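Local structure of hydratase ChsH1 (Mycobacterium tuberculosis, 4W78) at residues 123-128 and 140-145; 100-105 and 160-165; 107-112 and 154-159; 25-30 and 117-122. The protein catalyses, as the ChsH1 partner of the ChsH1-ChsH2 complex, hydration of a steroid enoyl-CoA (3-OPDC-CoA) during breakdown of the cholesterol side chain. All blocks are in the same frame, centred on the assembly; numbering follows the deposited sequence.

Contact 1 (123-128 and 140-145); sequences AELGDV and WFINQH
The antiparallel hairpin of strands 119-134 and 139-150 in the HotDog sheet carries a beta bulge: Gly126 and Asp127 both face Asn143. Gly126 N gives a hydrogen bond to Asn143 O (2.7 Å), with the donor above the plane of that carbonyl. Asp127 O is gripped twice by one residue: Asn143 N reaches it at 2.9 Å, and Asn143 ND2 at 3.1 Å in a nearly straight bond (167° at the hydrogen). The asparagine CG lies beside its own backbone N (chi1 -66°), and Asp127 O stays in the plane of the side-chain amide. Leu125 and Gln144 form a regular non-hydrogen-bonded pair, and Glu124 and His145 the hydrogen-bonded pair beyond it, with two backbone bonds.

Apolar contacts gather on the face of Leu125, Val128 and Ile142. Leu125 CD1 touches Ile142 CG2 at 3.7 Å, and Trp140, from the strand end, brings CE3 to Val128 CG1, also at 3.7 Å and at a slant. That face rests on two helices: Leu125 on Ile88 and Val128 on Phe92 of helix 85-94, with Ile12 and Val9 of helix 3-13 alongside. Strand 153-165 follows next in the sheet, bonded to Ile142 and Gln144.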
loop_
_atom_site.group_PDB
_atom_site.type_symbol
_atom_site.label_atom_id
_atom_site.label_comp_id
_atom_site.label_asym_id
_atom_site.label_seq_id
_atom_site.Cartn_x
_atom_site.Cartn_y
_atom_site.Cartn_z
ATOM N N ALA A 123 5.701 -18.763 15.425
ATOM C CA ALA A 123 6.969 -18.184 15.883
ATOM C C ALA A 123 7.452 -18.875 17.148
ATOM O O ALA A 123 6.667 -19.155 18.053
ATOM C CB ALA A 123 6.805 -16.695 16.141
ATOM N N GLU A 124 8.757 -19.137 17.208
ATOM C CA GLU A 124 9.391 -19.783 18.350
ATOM C C GLU A 124 10.581 -18.928 18.750
ATOM O O GLU A 124 11.297 -18.430 17.881
ATOM C CB GLU A 124 9.879 -21.187 17.943
ATOM C CG GLU A 124 10.498 -21.986 19.067
ATOM C CD GLU A 124 11.405 -23.083 18.565
ATOM O OE1 GLU A 124 12.344 -22.744 17.818
ATOM O OE2 GLU A 124 11.196 -24.266 18.915
ATOM N N LEU A 125 10.783 -18.735 20.051
ATOM C CA LEU A 125 11.956 -18.029 20.552
ATOM C C LEU A 125 13.190 -18.937 20.464
ATOM O O LEU A 125 13.136 -20.123 20.814
ATOM C CB LEU A 125 11.680 -17.563 21.990
ATOM C CG LEU A 125 12.617 -16.624 22.741
ATOM C CD1 LEU A 125 12.770 -15.324 21.980
ATOM C CD2 LEU A 125 12.041 -16.351 24.111
ATOM N N GLY A 126 14.290 -18.382 19.956
ATOM C CA GLY A 126 15.568 -19.073 19.933
ATOM C C GLY A 126 16.529 -18.467 20.938
ATOM O O GLY A 126 16.131 -18.105 22.037
ATOM N N ASP A 127 17.797 -18.324 20.555
ATOM C CA ASP A 127 18.804 -17.834 21.491
ATOM C C ASP A 127 18.527 -16.442 21.966
ATOM O O ASP A 127 18.217 -15.568 21.164
ATOM C CB ASP A 127 20.165 -17.766 20.828
ATOM C CG ASP A 127 20.715 -19.082 20.584
ATOM O OD1 ASP A 127 20.196 -20.007 21.237
ATOM O OD2 ASP A 127 21.646 -19.192 19.756
ATOM N N VAL A 128 18.701 -16.244 23.264
ATOM C CA VAL A 128 18.702 -14.920 23.863
ATOM C C VAL A 128 20.046 -14.758 24.565
ATOM O O VAL A 128 20.374 -15.509 25.476
ATOM C CB VAL A 128 17.538 -14.763 24.839
ATOM C CG1 VAL A 128 17.602 -13.408 25.542
ATOM C CG2 VAL A 128 16.223 -14.947 24.091
ATOM N N TRP A 140 20.930 -6.941 24.501
ATOM C CA TRP A 140 20.724 -8.381 24.411
ATOM C C TRP A 140 20.266 -8.724 23.015
ATOM O O TRP A 140 19.439 -8.017 22.444
ATOM C CB TRP A 140 19.629 -8.815 25.379
ATOM C CG TRP A 140 20.040 -8.814 26.809
ATOM C CD1 TRP A 140 20.295 -7.724 27.591
ATOM C CD2 TRP A 140 20.213 -9.960 27.643
ATOM N NE1 TRP A 140 20.624 -8.123 28.862
ATOM C CE2 TRP A 140 20.581 -9.492 28.922
ATOM C CE3 TRP A 140 20.088 -11.339 27.436
ATOM C CZ2 TRP A 140 20.834 -10.352 29.987
ATOM C CZ3 TRP A 140 20.340 -12.194 28.499
ATOM C CH2 TRP A 140 20.711 -11.696 29.757
ATOM N N PHE A 141 20.796 -9.802 22.451
ATOM C CA PHE A 141 20.326 -10.256 21.148
ATOM C C PHE A 141 19.251 -11.309 21.329
ATOM O O PHE A 141 19.383 -12.191 22.179
ATOM C CB PHE A 141 21.476 -10.831 20.314
ATOM C CG PHE A 141 22.499 -9.801 19.888
ATOM C CD1 PHE A 141 22.314 -9.078 18.729
ATOM C CD2 PHE A 141 23.638 -9.576 20.642
ATOM C CE1 PHE A 141 23.249 -8.141 18.320
ATOM C CE2 PHE A 141 24.578 -8.635 20.244
ATOM C CZ PHE A 141 24.377 -7.920 19.080
ATOM N N ILE A 142 18.199 -11.203 20.526
ATOM C CA ILE A 142 17.060 -12.121 20.601
ATOM C C ILE A 142 16.818 -12.720 19.222
ATOM O O ILE A 142 16.591 -11.992 18.249
ATOM C CB ILE A 142 15.797 -11.384 21.046
ATOM C CG1 ILE A 142 15.973 -10.869 22.473
ATOM C CG2 ILE A 142 14.583 -12.310 20.972
ATOM C CD1 ILE A 142 15.638 -9.412 22.620
ATOM N N ASN A 143 16.895 -14.046 19.136
ATOM C CA ASN A 143 16.591 -14.782 17.914
ATOM C C ASN A 143 15.217 -15.414 17.946
ATOM O O ASN A 143 14.738 -15.844 19.013
ATOM C CB ASN A 143 17.619 -15.890 17.704
ATOM C CG ASN A 143 19.007 -15.346 17.441
ATOM O OD1 ASN A 143 19.392 -15.139 16.295
ATOM N ND2 ASN A 143 19.751 -15.091 18.505
ATOM N N GLN A 144 14.579 -15.467 16.788
ATOM C CA GLN A 144 13.309 -16.188 16.632
ATOM C C GLN A 144 13.378 -17.100 15.426
ATOM O O GLN A 144 14.002 -16.744 14.415
ATOM C CB GLN A 144 12.161 -15.212 16.431
ATOM C CG GLN A 144 11.721 -14.447 17.661
ATOM C CD GLN A 144 10.546 -13.548 17.336
ATOM O OE1 GLN A 144 10.721 -12.392 16.946
ATOM N NE2 GLN A 144 9.342 -14.087 17.458
ATOM N N HIS A 145 12.746 -18.271 15.510
ATOM C CA HIS A 145 12.567 -19.136 14.351
ATOM C C HIS A 145 11.097 -19.086 13.950
ATOM O O HIS A 145 10.211 -19.466 14.727
ATOM C CB HIS A 145 12.984 -20.579 14.641
ATOM C CG HIS A 145 12.983 -21.469 13.428
ATOM N ND1 HIS A 145 12.800 -22.828 13.506
ATOM C CD2 HIS A 145 13.138 -21.199 12.112
ATOM C CE1 HIS A 145 12.848 -23.366 12.304
ATOM N NE2 HIS A 145 13.058 -22.398 11.438
#

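Contact 2 (100-105 and 160-165); sequences VVATNC and WRILKF
Asn104 OD1 accepts two hydrogen bonds, from Arg161 NH1 across the strands at 2.9 Å and from its neighbour Thr103 OG1 at a short 2.5 Å, the two donors approaching from opposite faces of the amide. Arg161 keeps CG anti to its backbone N (chi1 -175°) and runs extended to NE, alongside Asn104 and pointing the same way. OD1 sits in the plane of the guanidinium, at its edge, and the amide is turned 44° from it. Phe141 of the next strand makes a cation-pi contact with the same arginine.

Thr103 and Asn104 both face Arg161, which makes this a classic beta bulge in the antiparallel pair of strands 99-109 and 153-165. Thr103 N bonds to Arg161 O at 2.9 Å, Asn104 N reaches that oxygen only weakly, and Arg161 N returns a bond to Asn104 O. Val101 and Leu163 form a regular hydrogen-bonded pair further along.

Next to the bulge, Cys105 SG lies beside the edge of the Trp160 indole, 4.4 Å from the centroid of its six-membered ring. Val100 CG2 packs on Lys164 CD at 3.7 Å; the lysine chain is bent at chi2 and chi3, and its NZ forms a salt bridge with Asp93. Asn104 and Cys105 also pair with a strand of the neighbouring ChsH2 chain, which carries the sheet across the interface.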
loop_
_atom_site.group_PDB
_atom_site.type_symbol
_atom_site.label_atom_id
_atom_site.label_comp_id
_atom_site.label_asym_id
_atom_site.label_seq_id
_atom_site.Cartn_x
_atom_site.Cartn_y
_atom_site.Cartn_z
ATOM N N VAL A 100 15.608 -0.739 19.962
ATOM C CA VAL A 100 15.550 -1.977 19.189
ATOM C C VAL A 100 16.032 -1.755 17.755
ATOM O O VAL A 100 15.806 -0.696 17.162
ATOM C CB VAL A 100 14.135 -2.620 19.213
ATOM C CG1 VAL A 100 13.124 -1.756 18.471
ATOM C CG2 VAL A 100 14.169 -4.032 18.627
ATOM N N VAL A 101 16.738 -2.744 17.220
ATOM C CA VAL A 101 17.131 -2.742 15.815
ATOM C C VAL A 101 17.167 -4.186 15.343
ATOM O O VAL A 101 17.560 -5.077 16.094
ATOM C CB VAL A 101 18.508 -2.042 15.583
ATOM C CG1 VAL A 101 19.637 -2.775 16.293
ATOM C CG2 VAL A 101 18.813 -1.911 14.094
ATOM N N ALA A 102 16.720 -4.437 14.118
ATOM C CA ALA A 102 16.901 -5.762 13.544
ATOM C C ALA A 102 18.310 -5.849 12.965
ATOM O O ALA A 102 18.790 -4.909 12.323
ATOM C CB ALA A 102 15.848 -6.041 12.484
ATOM N N THR A 103 18.993 -6.962 13.208
ATOM C CA THR A 103 20.379 -7.098 12.773
ATOM C C THR A 103 20.576 -8.097 11.626
ATOM O O THR A 103 21.418 -7.881 10.747
ATOM C CB THR A 103 21.303 -7.493 13.943
ATOM O OG1 THR A 103 20.921 -8.785 14.428
ATOM C CG2 THR A 103 21.203 -6.474 15.077
ATOM N N ASN A 104 19.817 -9.188 11.651
ATOM C CA ASN A 104 19.942 -10.246 10.651
ATOM C C ASN A 104 18.592 -10.877 10.391
ATOM O O ASN A 104 17.796 -11.049 11.311
ATOM C CB ASN A 104 20.856 -11.375 11.130
ATOM C CG ASN A 104 22.110 -10.885 11.778
ATOM O OD1 ASN A 104 22.101 -10.478 12.939
ATOM N ND2 ASN A 104 23.215 -10.951 11.048
ATOM N N CYS A 105 18.371 -11.276 9.145
ATOM C CA CYS A 105 17.146 -11.945 8.718
ATOM C C CYS A 105 17.573 -12.988 7.688
ATOM O O CYS A 105 18.072 -12.620 6.628
ATOM C CB CYS A 105 16.224 -10.931 8.015
ATOM S SG CYS A 105 14.763 -11.643 7.160
ATOM N N TRP A 160 15.259 -14.773 12.567
ATOM C CA TRP A 160 15.148 -13.319 12.708
ATOM C C TRP A 160 15.911 -12.927 13.959
ATOM O O TRP A 160 15.683 -13.508 15.011
ATOM C CB TRP A 160 13.669 -12.970 12.915
ATOM C CG TRP A 160 13.357 -11.518 12.862
ATOM C CD1 TRP A 160 13.114 -10.663 13.902
ATOM C CD2 TRP A 160 13.240 -10.761 11.681
ATOM N NE1 TRP A 160 12.865 -9.395 13.416
ATOM C CE2 TRP A 160 12.931 -9.437 12.047
ATOM C CE3 TRP A 160 13.365 -11.081 10.335
ATOM C CZ2 TRP A 160 12.750 -8.436 11.101
ATOM C CZ3 TRP A 160 13.184 -10.151 9.435
ATOM C CH2 TRP A 160 12.883 -8.812 9.789
ATOM N N ARG A 161 16.807 -11.952 13.869
ATOM C CA ARG A 161 17.579 -11.549 15.037
ATOM C C ARG A 161 17.465 -10.055 15.270
ATOM O O ARG A 161 17.643 -9.253 14.348
ATOM C CB ARG A 161 19.039 -11.947 14.873
ATOM C CG ARG A 161 19.942 -11.687 16.063
ATOM C CD ARG A 161 21.347 -12.177 15.668
ATOM N NE ARG A 161 22.376 -12.018 16.688
ATOM C CZ ARG A 161 23.500 -11.323 16.509
ATOM N NH1 ARG A 161 23.736 -10.708 15.355
ATOM N NH2 ARG A 161 24.389 -11.240 17.486
ATOM N N ILE A 162 17.158 -9.687 16.508
ATOM C CA ILE A 162 17.099 -8.285 16.882
ATOM C C ILE A 162 18.000 -8.021 18.069
ATOM O O ILE A 162 18.403 -8.945 18.790
ATOM C CB ILE A 162 15.664 -7.832 17.241
ATOM C CG1 ILE A 162 15.188 -8.516 18.526
ATOM C CG2 ILE A 162 14.714 -8.105 16.090
ATOM C CD1 ILE A 162 13.850 -7.983 19.073
ATOM N N LEU A 163 18.315 -6.744 18.260
ATOM C CA LEU A 163 19.080 -6.280 19.402
ATOM C C LEU A 163 18.220 -5.306 20.195
ATOM O O LEU A 163 17.739 -4.309 19.646
ATOM C CB LEU A 163 20.349 -5.572 18.918
ATOM C CG LEU A 163 21.145 -4.821 19.981
ATOM C CD1 LEU A 163 21.745 -5.766 21.022
ATOM C CD2 LEU A 163 22.228 -3.982 19.304
ATOM N N LYS A 164 17.989 -5.610 21.467
ATOM C CA LYS A 164 17.369 -4.651 22.380
ATOM C C LYS A 164 18.477 -4.014 23.195
ATOM O O LYS A 164 19.260 -4.710 23.843
ATOM C CB LYS A 164 16.384 -5.348 23.321
ATOM C CG LYS A 164 15.162 -5.914 22.627
ATOM C CD LYS A 164 14.180 -4.815 22.285
ATOM C CE LYS A 164 13.519 -4.275 23.541
ATOM N NZ LYS A 164 12.966 -2.913 23.292
ATOM N N PHE A 165 18.553 -2.687 23.175
ATOM C CA PHE A 165 19.712 -2.017 23.739
ATOM C C PHE A 165 19.316 -0.813 24.582
ATOM O O PHE A 165 18.212 -0.285 24.439
ATOM C CB PHE A 165 20.684 -1.594 22.618
ATOM C CG PHE A 165 20.101 -0.600 21.642
ATOM C CD1 PHE A 165 19.402 -1.022 20.526
ATOM C CD2 PHE A 165 20.272 0.767 21.839
ATOM C CE1 PHE A 165 18.869 -0.110 19.631
ATOM C CE2 PHE A 165 19.739 1.679 20.950
ATOM C CZ PHE A 165 19.045 1.249 19.847
#

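Contact 3 (107-112 and 154-159); sequences QTYHRY and DVAEMN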
loop_
_atom_site.group_PDB
_atom_site.type_symbol
_atom_site.label_atom_id
_atom_site.label_comp_id
_atom_site.label_asym_id
_atom_site.label_seq_id
_atom_site.Cartn_x
_atom_site.Cartn_y
_atom_site.Cartn_z
ATOM N N GLN A 107 16.011 -16.029 5.397
ATOM C CA GLN A 107 14.800 -16.717 4.964
ATOM C C GLN A 107 15.146 -17.901 4.064
ATOM O O GLN A 107 16.010 -17.791 3.185
ATOM C CB GLN A 107 13.872 -15.752 4.207
ATOM C CG GLN A 107 13.357 -14.598 5.076
ATOM C CD GLN A 107 12.200 -13.832 4.445
ATOM O OE1 GLN A 107 12.007 -13.857 3.235
ATOM N NE2 GLN A 107 11.413 -13.147 5.285
ATOM N N THR A 108 14.472 -19.026 4.290
ATOM C CA THR A 108 14.629 -20.213 3.449
ATOM C C THR A 108 13.275 -20.530 2.814
ATOM O O THR A 108 12.236 -20.517 3.490
ATOM C CB THR A 108 15.108 -21.414 4.282
ATOM O OG1 THR A 108 16.412 -21.134 4.815
ATOM C CG2 THR A 108 15.152 -22.691 3.446
ATOM N N TYR A 109 13.272 -20.765 1.507
ATOM C CA TYR A 109 12.028 -21.030 0.782
ATOM C C TYR A 109 12.021 -22.480 0.305
ATOM O O TYR A 109 12.828 -22.875 -0.539
ATOM C CB TYR A 109 11.885 -20.066 -0.405
ATOM C CG TYR A 109 12.237 -18.640 -0.041
ATOM C CD1 TYR A 109 11.390 -17.872 0.760
ATOM C CD2 TYR A 109 13.424 -18.067 -0.476
ATOM C CE1 TYR A 109 11.727 -16.573 1.118
ATOM C CE2 TYR A 109 13.768 -16.777 -0.127
ATOM C CZ TYR A 109 12.907 -16.031 0.667
ATOM O OH TYR A 109 13.262 -14.752 1.002
ATOM N N HIS A 110 11.118 -23.287 0.853
ATOM C CA HIS A 110 11.128 -24.706 0.499
ATOM C C HIS A 110 10.581 -24.959 -0.903
ATOM O O HIS A 110 11.043 -25.866 -1.602
ATOM C CB HIS A 110 10.377 -25.533 1.535
ATOM C CG HIS A 110 10.920 -25.388 2.922
ATOM N ND1 HIS A 110 12.251 -25.582 3.223
ATOM C CD2 HIS A 110 10.313 -25.066 4.090
ATOM C CE1 HIS A 110 12.442 -25.381 4.515
ATOM N NE2 HIS A 110 11.281 -25.069 5.064
ATOM N N ARG A 111 9.592 -24.162 -1.294
ATOM C CA ARG A 111 9.045 -24.177 -2.646
ATOM C C ARG A 111 8.384 -22.838 -2.926
ATOM O O ARG A 111 8.224 -22.009 -2.018
ATOM C CB ARG A 111 8.017 -25.305 -2.826
ATOM C CG ARG A 111 6.748 -25.174 -1.977
ATOM C CD ARG A 111 5.676 -26.100 -2.533
ATOM N NE ARG A 111 4.479 -26.168 -1.700
ATOM C CZ ARG A 111 3.409 -25.396 -1.855
ATOM N NH1 ARG A 111 3.377 -24.458 -2.794
ATOM N NH2 ARG A 111 2.366 -25.557 -1.048
ATOM N N TYR A 112 7.999 -22.632 -4.182
ATOM C CA TYR A 112 7.262 -21.450 -4.595
ATOM C C TYR A 112 5.774 -21.653 -4.308
ATOM O O TYR A 112 5.251 -22.773 -4.423
ATOM C CB TYR A 112 7.482 -21.187 -6.099
ATOM C CG TYR A 112 8.805 -20.517 -6.421
ATOM C CD1 TYR A 112 10.019 -21.132 -6.110
ATOM C CD2 TYR A 112 8.841 -19.281 -7.041
ATOM C CE1 TYR A 112 11.232 -20.512 -6.396
ATOM C CE2 TYR A 112 10.039 -18.661 -7.349
ATOM C CZ TYR A 112 11.231 -19.273 -7.016
ATOM O OH TYR A 112 12.417 -18.640 -7.309
ATOM N N ASP A 154 5.319 -27.432 5.652
ATOM C CA ASP A 154 6.229 -26.300 5.816
ATOM C C ASP A 154 6.640 -25.791 4.443
ATOM O O ASP A 154 7.118 -26.568 3.605
ATOM C CB ASP A 154 7.490 -26.696 6.592
ATOM C CG ASP A 154 7.221 -27.018 8.048
ATOM O OD1 ASP A 154 6.067 -26.919 8.506
ATOM O OD2 ASP A 154 8.196 -27.371 8.747
ATOM N N VAL A 155 6.468 -24.496 4.207
ATOM C CA VAL A 155 6.809 -23.928 2.897
ATOM C C VAL A 155 7.936 -22.899 2.952
ATOM O O VAL A 155 8.549 -22.601 1.933
ATOM C CB VAL A 155 5.591 -23.306 2.181
ATOM C CG1 VAL A 155 4.544 -24.387 1.876
ATOM C CG2 VAL A 155 4.973 -22.182 3.011
ATOM N N ALA A 156 8.196 -22.345 4.129
ATOM C CA ALA A 156 9.286 -21.379 4.284
ATOM C C ALA A 156 9.627 -21.245 5.749
ATOM O O ALA A 156 8.847 -21.620 6.623
ATOM C CB ALA A 156 8.893 -20.015 3.723
ATOM N N GLU A 157 10.797 -20.687 6.029
ATOM C CA GLU A 157 11.173 -20.437 7.407
ATOM C C GLU A 157 12.113 -19.254 7.485
ATOM O O GLU A 157 12.673 -18.822 6.472
ATOM C CB GLU A 157 11.740 -21.680 8.103
ATOM C CG GLU A 157 13.018 -22.277 7.595
ATOM C CD GLU A 157 13.509 -23.357 8.564
ATOM O OE1 GLU A 157 14.625 -23.235 9.093
ATOM O OE2 GLU A 157 12.749 -24.311 8.828
ATOM N N MET A 158 12.235 -18.693 8.676
ATOM C CA MET A 158 13.068 -17.518 8.866
ATOM C C MET A 158 13.737 -17.560 10.219
ATOM O O MET A 158 13.123 -17.939 11.211
ATOM C CB MET A 158 12.207 -16.266 8.754
ATOM C CG MET A 158 12.913 -14.985 9.121
ATOM S SD MET A 158 11.914 -13.565 8.688
ATOM C CE MET A 158 10.623 -13.623 9.901
ATOM N N ASN A 159 15.014 -17.189 10.247
ATOM C CA ASN A 159 15.708 -16.898 11.483
ATOM C C ASN A 159 15.835 -15.381 11.530
ATOM O O ASN A 159 16.393 -14.773 10.601
ATOM C CB ASN A 159 17.072 -17.574 11.487
ATOM C CG ASN A 159 16.979 -19.089 11.364
ATOM O OD1 ASN A 159 16.182 -19.737 12.047
ATOM N ND2 ASN A 159 17.801 -19.663 10.488
HETATM O O HOH W 1 10.702 -25.412 7.909
HETATM O O HOH W 2 8.012 -20.324 0.014
#
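The His110 imidazole lies against the backbone of strand 153-165, with CD2 3.4 Å from Ala156 N and Val155 N in the ring plane at its edge. Glu157 OE2 is also at that ring's edge, 4.1 Å from NE2; its carboxylate is turned 73° from the imidazole. A water links them, lying 2.9 Å from His110 NE2 and donating to Glu157 OE2 and to Asp154 OD2, whose partner OD1 bonds to Gln149 NE2. Over one face of the Arg111 guanidinium sits Val155 CG1, 3.8 Å from NH2, while the arginine's charge is met by Glu153 and Glu117.

Thr108 and Glu157 form a hydrogen-bonded antiparallel pair. Past the strand end, His110 N still reaches Val155 O at 2.9 Å, and a second water donates to that oxygen and to Arg111 O. On the opposite face from Glu157, Gln107 runs beside Met158 and gives a weak bond from NE2 to SD (3.5 Å). Its OE1 accepts a hydrogen bond from Tyr109 OH, in the carbonyl plane and on a lone pair, which with the weak bond to sulfur helps set the amide's rotation.

That face packs on Ile67 and Gln68 of helix 67-70. Val155 and Ala156 form a classic bulge opposite Trp148 of strand 139-150; on the other side of strand 99-109, Gln107 and Thr108 pair with a strand of the neighbouring ChsH2 chain.

Contact 4 (25-30 and 117-122); sequences DPVNQP and EQVSIS
Val27 N and Glu117 O make the single direct hydrogen bond between 25-30 and 117-122, 2.7 Å long, with the donor nearly along the C=O axis. A water adds a bridge between residues two positions away on each segment: it donates to Asp25 O (2.8 Å) and accepts from Val119 N (3.0 Å).

Apolar contact is light. Val27 CG2 stands 4.2 Å from Val119 CG2; with CG2 beside its own backbone N, it also presses close to Glu117 O. Pro26 CB lies 3.6 Å from that same oxygen, and the proline ring slants across the Gln118 side chain.

Polar side chains bond mainly within their own segment or further off. Gln118 bends at chi2 (72°), and its NE2 donates to Val119 O at 3.0 Å and to Ala23 O. Asn28 is an N-cap: OD1 takes the backbone NH of Met31 in helix 29-39, while ND2 gives an almost perfectly straight bond (177°) back to Pro26 O, with that oxygen in the amide plane. One amide thus ties the residues before the helix to its first turn. Glu117 bonds to Leu114 N.

The contact joins the loop 25-27, just before helix 29-39, to the chain leading into strand 119-134. Trp70 of helix 67-70 packs on Val27, Trp148 of strand 139-150 on Val119, and Asn33 of the second ChsH1 subunit bonds to Asp25.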
loop_
_atom_site.group_PDB
_atom_site.type_symbol
_atom_site.label_atom_id
_atom_site.label_comp_id
_atom_site.label_asym_id
_atom_site.label_seq_id
_atom_site.Cartn_x
_atom_site.Cartn_y
_atom_site.Cartn_z
ATOM N N ASP A 25 -5.119 -12.882 3.774
ATOM C CA ASP A 25 -5.575 -13.308 2.451
ATOM C C ASP A 25 -4.787 -14.524 2.012
ATOM O O ASP A 25 -3.641 -14.705 2.415
ATOM C CB ASP A 25 -5.315 -12.208 1.399
ATOM C CG ASP A 25 -5.626 -10.813 1.905
ATOM O OD1 ASP A 25 -6.815 -10.465 1.966
ATOM O OD2 ASP A 25 -4.676 -10.075 2.244
ATOM N N PRO A 26 -5.378 -15.349 1.139
ATOM C CA PRO A 26 -4.557 -16.318 0.427
ATOM C C PRO A 26 -3.548 -15.572 -0.437
ATOM O O PRO A 26 -3.759 -14.399 -0.727
ATOM C CB PRO A 26 -5.562 -17.031 -0.489
ATOM C CG PRO A 26 -6.917 -16.667 0.044
ATOM C CD PRO A 26 -6.764 -15.316 0.647
ATOM N N VAL A 27 -2.466 -16.241 -0.835
ATOM C CA VAL A 27 -1.578 -15.692 -1.866
ATOM C C VAL A 27 -2.469 -15.253 -3.020
ATOM O O VAL A 27 -3.406 -15.974 -3.404
ATOM C CB VAL A 27 -0.585 -16.767 -2.333
ATOM C CG1 VAL A 27 0.272 -16.259 -3.508
ATOM C CG2 VAL A 27 0.292 -17.215 -1.151
ATOM N N ASN A 28 -2.227 -14.057 -3.552
ATOM C CA ASN A 28 -3.153 -13.518 -4.544
ATOM C C ASN A 28 -2.479 -12.577 -5.528
ATOM O O ASN A 28 -1.526 -11.878 -5.175
ATOM C CB ASN A 28 -4.332 -12.814 -3.854
ATOM C CG ASN A 28 -3.915 -11.591 -3.098
ATOM O OD1 ASN A 28 -3.871 -10.493 -3.654
ATOM N ND2 ASN A 28 -3.628 -11.760 -1.808
ATOM N N GLN A 29 -2.984 -12.586 -6.756
ATOM C CA GLN A 29 -2.418 -11.781 -7.831
ATOM C C GLN A 29 -2.424 -10.257 -7.576
ATOM O O GLN A 29 -1.431 -9.604 -7.891
ATOM C CB GLN A 29 -3.066 -12.120 -9.183
ATOM C CG GLN A 29 -2.245 -11.585 -10.357
ATOM C CD GLN A 29 -0.908 -12.301 -10.467
ATOM O OE1 GLN A 29 -0.866 -13.530 -10.388
ATOM N NE2 GLN A 29 0.187 -11.544 -10.640
ATOM N N PRO A 30 -3.522 -9.684 -7.029
ATOM C CA PRO A 30 -3.507 -8.230 -6.820
ATOM C C PRO A 30 -2.360 -7.778 -5.926
ATOM O O PRO A 30 -1.703 -6.777 -6.244
ATOM C CB PRO A 30 -4.880 -7.946 -6.180
ATOM C CG PRO A 30 -5.759 -9.028 -6.771
ATOM C CD PRO A 30 -4.864 -10.253 -6.766
ATOM N N GLU A 117 -3.272 -20.300 -2.484
ATOM C CA GLU A 117 -2.760 -20.991 -1.308
ATOM C C GLU A 117 -2.810 -20.093 -0.085
ATOM O O GLU A 117 -2.496 -18.909 -0.175
ATOM C CB GLU A 117 -1.347 -21.509 -1.541
ATOM C CG GLU A 117 -1.295 -22.554 -2.641
ATOM C CD GLU A 117 -0.018 -23.359 -2.620
ATOM O OE1 GLU A 117 1.049 -22.803 -2.958
ATOM O OE2 GLU A 117 -0.092 -24.553 -2.259
ATOM N N GLN A 118 -3.233 -20.667 1.034
ATOM C CA GLN A 118 -3.398 -19.957 2.301
ATOM C C GLN A 118 -2.241 -20.281 3.250
ATOM O O GLN A 118 -2.082 -21.422 3.676
ATOM C CB GLN A 118 -4.719 -20.382 2.953
ATOM C CG GLN A 118 -4.904 -19.923 4.393
ATOM C CD GLN A 118 -5.164 -18.429 4.493
ATOM O OE1 GLN A 118 -6.162 -17.924 3.966
ATOM N NE2 GLN A 118 -4.272 -17.714 5.175
ATOM N N VAL A 119 -1.446 -19.272 3.585
ATOM C CA VAL A 119 -0.284 -19.459 4.457
ATOM C C VAL A 119 -0.621 -19.180 5.919
ATOM O O VAL A 119 -1.497 -18.361 6.220
ATOM C CB VAL A 119 0.875 -18.531 3.998
ATOM C CG1 VAL A 119 2.058 -18.603 4.926
ATOM C CG2 VAL A 119 1.298 -18.887 2.569
ATOM N N SER A 120 0.021 -19.916 6.828
ATOM C CA SER A 120 -0.047 -19.595 8.255
ATOM C C SER A 120 1.363 -19.377 8.797
ATOM O O SER A 120 2.329 -19.821 8.196
ATOM C CB SER A 120 -0.720 -20.718 9.034
ATOM O OG SER A 120 0.101 -21.872 9.023
ATOM N N ILE A 121 1.471 -18.695 9.932
ATOM C CA ILE A 121 2.774 -18.404 10.527
ATOM C C ILE A 121 2.812 -18.848 11.985
ATOM O O ILE A 121 1.826 -18.700 12.712
ATOM C CB ILE A 121 3.104 -16.890 10.425
ATOM C CG1 ILE A 121 4.514 -16.581 10.949
ATOM C CG2 ILE A 121 2.039 -16.045 11.149
ATOM C CD1 ILE A 121 4.916 -15.108 10.762
ATOM N N SER A 122 3.968 -19.367 12.414
ATOM C CA SER A 122 4.194 -19.761 13.809
ATOM C C SER A 122 5.570 -19.264 14.200
ATOM O O SER A 122 6.499 -19.319 13.387
ATOM C CB SER A 122 4.132 -21.279 13.938
ATOM O OG SER A 122 4.427 -21.713 15.258
HETATM O O HOH W 3 -1.560 -16.559 2.335
#

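Overall arrangement
All four contacts reach one antiparallel sheet, ordered 119-134, 139-150, 153-165, 99-109. Contacts 2 and 3 are two zones of the same strand pair, their centres about 20 Å apart; contact 3 is nested within the loop that contact 2 closes, and contact 1 within both. Contact 1 is about 10 Å centre to centre from contact 2. Contact 4 shares strand 119-134 with contact 1, about 25 Å away by centres, and closes before contact 1 opens; along the chain it crosses contacts 2 and 3, and the Arg111-Glu117 salt bridge ties it to contact 3. Strand 99-109 passes the sheet on to ChsH2, so the contacts lie near an interface with ChsH2 and one with the second ChsH1 copy.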